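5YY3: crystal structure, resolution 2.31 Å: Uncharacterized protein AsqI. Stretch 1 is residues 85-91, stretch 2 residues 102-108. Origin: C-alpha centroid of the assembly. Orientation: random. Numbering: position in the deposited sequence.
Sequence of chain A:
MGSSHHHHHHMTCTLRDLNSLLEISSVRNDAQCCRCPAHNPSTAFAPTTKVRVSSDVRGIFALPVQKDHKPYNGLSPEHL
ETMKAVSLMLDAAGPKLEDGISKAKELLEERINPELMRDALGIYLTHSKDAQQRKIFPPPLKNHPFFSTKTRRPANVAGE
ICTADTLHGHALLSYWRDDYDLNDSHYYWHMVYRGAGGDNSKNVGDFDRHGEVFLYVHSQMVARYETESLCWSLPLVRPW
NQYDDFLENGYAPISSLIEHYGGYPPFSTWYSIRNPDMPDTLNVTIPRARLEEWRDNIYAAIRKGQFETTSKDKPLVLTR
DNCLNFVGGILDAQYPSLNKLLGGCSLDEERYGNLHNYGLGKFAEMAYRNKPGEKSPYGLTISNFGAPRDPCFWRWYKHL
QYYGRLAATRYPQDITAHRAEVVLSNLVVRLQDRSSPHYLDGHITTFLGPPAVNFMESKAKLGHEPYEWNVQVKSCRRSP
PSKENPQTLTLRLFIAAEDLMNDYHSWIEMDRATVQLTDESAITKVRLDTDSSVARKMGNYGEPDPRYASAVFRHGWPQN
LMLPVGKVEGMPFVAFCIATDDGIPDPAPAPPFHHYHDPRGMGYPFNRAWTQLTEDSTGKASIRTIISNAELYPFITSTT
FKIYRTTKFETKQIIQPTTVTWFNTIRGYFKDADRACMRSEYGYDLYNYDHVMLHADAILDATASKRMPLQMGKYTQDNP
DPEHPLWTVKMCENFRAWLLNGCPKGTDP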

# COMPACT_ATOMS: atom_id res chain seq x y z
N ALA A 85 -28.37 -37.09 19.18
CA ALA A 85 -29.28 -38.18 19.51
C ALA A 85 -29.52 -39.05 18.28
O ALA A 85 -29.66 -40.27 18.39
N VAL A 86 -29.56 -38.42 17.11
CA VAL A 86 -29.74 -39.15 15.87
C VAL A 86 -28.50 -39.99 15.58
O VAL A 86 -28.59 -41.12 15.09
N SER A 87 -27.34 -39.42 15.89
CA SER A 87 -26.10 -40.15 15.77
C SER A 87 -26.13 -41.38 16.67
O SER A 87 -25.72 -42.47 16.25
N LEU A 88 -26.61 -41.21 17.90
CA LEU A 88 -26.72 -42.33 18.86
C LEU A 88 -27.75 -43.37 18.40
O LEU A 88 -27.57 -44.58 18.58
N MET A 89 -28.83 -42.86 17.83
CA MET A 89 -29.84 -43.65 17.17
C MET A 89 -29.17 -44.63 16.20
O MET A 89 -29.42 -45.83 16.26
N LEU A 90 -28.28 -44.12 15.34
CA LEU A 90 -27.56 -44.96 14.38
C LEU A 90 -26.76 -46.05 15.07
O LEU A 90 -26.70 -47.20 14.63
N ASP A 91 -26.14 -45.67 16.17
CA ASP A 91 -25.35 -46.58 16.97
C ASP A 91 -26.24 -47.65 17.61
O ASP A 91 -25.84 -48.82 17.74
N SER A 102 -28.55 -48.84 7.49
CA SER A 102 -29.96 -49.16 7.32
C SER A 102 -30.85 -48.15 8.04
O SER A 102 -31.80 -47.62 7.45
N LYS A 103 -30.54 -47.89 9.31
CA LYS A 103 -31.26 -46.89 10.11
C LYS A 103 -31.21 -45.53 9.41
O LYS A 103 -32.22 -44.83 9.29
N ALA A 104 -30.02 -45.18 8.93
CA ALA A 104 -29.78 -43.94 8.21
C ALA A 104 -30.70 -43.79 6.99
O ALA A 104 -31.40 -42.78 6.86
N LYS A 105 -30.67 -44.79 6.11
CA LYS A 105 -31.52 -44.78 4.92
C LYS A 105 -32.97 -44.60 5.31
O LYS A 105 -33.72 -43.83 4.69
N GLU A 106 -33.35 -45.32 6.34
CA GLU A 106 -34.71 -45.30 6.86
C GLU A 106 -35.11 -43.89 7.25
O GLU A 106 -36.12 -43.36 6.79
N LEU A 107 -34.28 -43.27 8.09
CA LEU A 107 -34.53 -41.91 8.55
C LEU A 107 -34.55 -40.93 7.38
O LEU A 107 -35.37 -40.01 7.36
N LEU A 108 -33.67 -41.14 6.41
CA LEU A 108 -33.59 -40.28 5.23
C LEU A 108 -34.88 -40.29 4.41
O LEU A 108 -35.38 -39.23 4.00

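Two helices that cross at a steep angle can share only a short stretch of surface, and the side chains near the crossing must then supply most of the contact through their conformations. The segments 85-91 and 102-108 of AsqI illustrate the principle. Both lie within longer helices, their axes approach to 9.5 Å, and their N-to-C directions differ by 132°, so they run in broadly opposed senses without being antiparallel. The backbones come nearest at Leu90 and Lys103, whose CA atoms are 6.0 Å apart, and the two segments together bury a modest 232 Å².

Leu90 is the centre of the contact. Its CA-to-CB bond points sideways, yet the end of the side chain comes nearer to the other helix. The conformation is m, t (chi1 -59°, chi2 -176°), a combination much favoured by leucine on helices, and here it carries CD2 into the interface. That methyl lies 4.0 Å from CB of Ala104 and 3.7 Å from the backbone N of Ala104, while CB of Lys103 is 4.1 Å from the same CD2. Ala104 has a single methyl, itself directed sideways, and Leu90 rests against both that methyl and the main chain beside it.

Leu107, one turn beyond Lys103, approaches from the other helix with its CA-to-CB bond pointing toward the first. It adopts the same m, t rotamer (chi1 -64°, chi2 169°), and its CD1 serves two partners: CD2 of Leu90 at 4.2 Å and CG1 of Val86 at 4.2 Å. Val86 precedes Leu90 by one turn, and the backbone bond from Leu90 N to Val86 O, 3.0 Å long, belongs to the helical pattern that sets their spacing. With chi1 at 169° (t), the valine brings CG1 to Leu107 although its CA-to-CB bond points sideways. The result is a small apolar cluster in which Val86, Leu90, Ala104 and Leu107 are all buried.

Longer, more flexible chains complete the contact: Met89 lies at its edge, while Lys103 sits near the point of closest backbone approach. Met89 points toward the second helix and is t, t, m (-155°, 150°, -56°), the first two angles displaced from ideal values. Lys103 also points toward its neighbour, with chi angles of -163°, 56°, 170° and 89°: p turns at chi2 and chi4 alternate with t at chi1 and chi3, so the chain bends twice. The contact between them is one of proximity, CG of Met89 lying 4.1 Å from NZ of Lys103. The polar partner of the amine lies on its own helix, where NZ of Lys103 forms a salt bridge with OE1 of Glu106 at 3.4 Å, a weak hydrogen bond as well. Glu106, with chi1 and chi2 both t, extends its carboxylate to this partner but makes no contact with the first helix.

No hydrogen bond or salt bridge joins the two segments. Ser87 and Ser102 hydrogen-bond elsewhere in the structure and make no contact across the crossing, which is held by apolar packing plus the approach of Met89 CG to Lys103 NZ.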

# COMPACT_ATOMS: atom_id res chain seq x y z
CB ALA A 85 -30.58 -37.64 20.04
CB VAL A 86 -30.02 -38.21 14.71
CG1 VAL A 86 -29.96 -38.95 13.38
CG2 VAL A 86 -31.38 -37.58 14.91
CB SER A 87 -24.92 -39.24 16.11
OG SER A 87 -23.71 -39.96 16.04
CB LEU A 88 -27.12 -41.81 20.25
CG LEU A 88 -26.03 -41.11 21.08
CD1 LEU A 88 -26.67 -40.41 22.26
CD2 LEU A 88 -24.98 -42.12 21.54
CB MET A 89 -30.82 -42.71 16.45
CG MET A 89 -32.20 -43.20 16.17
SD MET A 89 -33.28 -41.74 16.18
CE MET A 89 -32.87 -41.13 17.81
CB LEU A 90 -26.61 -44.14 13.52
CG LEU A 90 -27.15 -43.00 12.66
CD1 LEU A 90 -25.99 -42.42 11.87
CD2 LEU A 90 -28.29 -43.47 11.77
CB ASP A 91 -24.60 -45.77 18.04
CG ASP A 91 -23.65 -46.60 18.82
OD1 ASP A 91 -22.65 -47.07 18.23
OD2 ASP A 91 -23.89 -46.78 20.04
CB SER A 102 -30.27 -50.56 7.83
OG SER A 102 -29.78 -51.54 6.93
CB LYS A 103 -30.68 -46.78 11.52
CG LYS A 103 -31.58 -46.09 12.54
CD LYS A 103 -32.95 -46.76 12.62
CE LYS A 103 -33.81 -46.26 13.79
NZ LYS A 103 -34.65 -45.09 13.45
CB ALA A 104 -28.32 -43.85 7.80
CB LYS A 105 -31.38 -46.09 4.12
CG LYS A 105 -30.09 -46.27 3.33
CD LYS A 105 -30.31 -47.29 2.21
CE LYS A 105 -29.04 -48.05 1.86
NZ LYS A 105 -27.86 -47.19 2.08
CB GLU A 106 -34.81 -46.25 8.04
CG GLU A 106 -36.16 -46.34 8.68
CD GLU A 106 -36.16 -47.38 9.77
OE1 GLU A 106 -35.92 -47.02 10.95
OE2 GLU A 106 -36.36 -48.57 9.43
CB LEU A 107 -33.47 -41.50 9.58
CG LEU A 107 -33.46 -42.31 10.88
CD1 LEU A 107 -32.21 -42.01 11.69
CD2 LEU A 107 -34.71 -42.01 11.69
CB LEU A 108 -32.40 -40.67 4.35
CG LEU A 108 -31.07 -40.14 4.89
CD1 LEU A 108 -29.90 -40.87 4.26
CD2 LEU A 108 -30.97 -38.63 4.68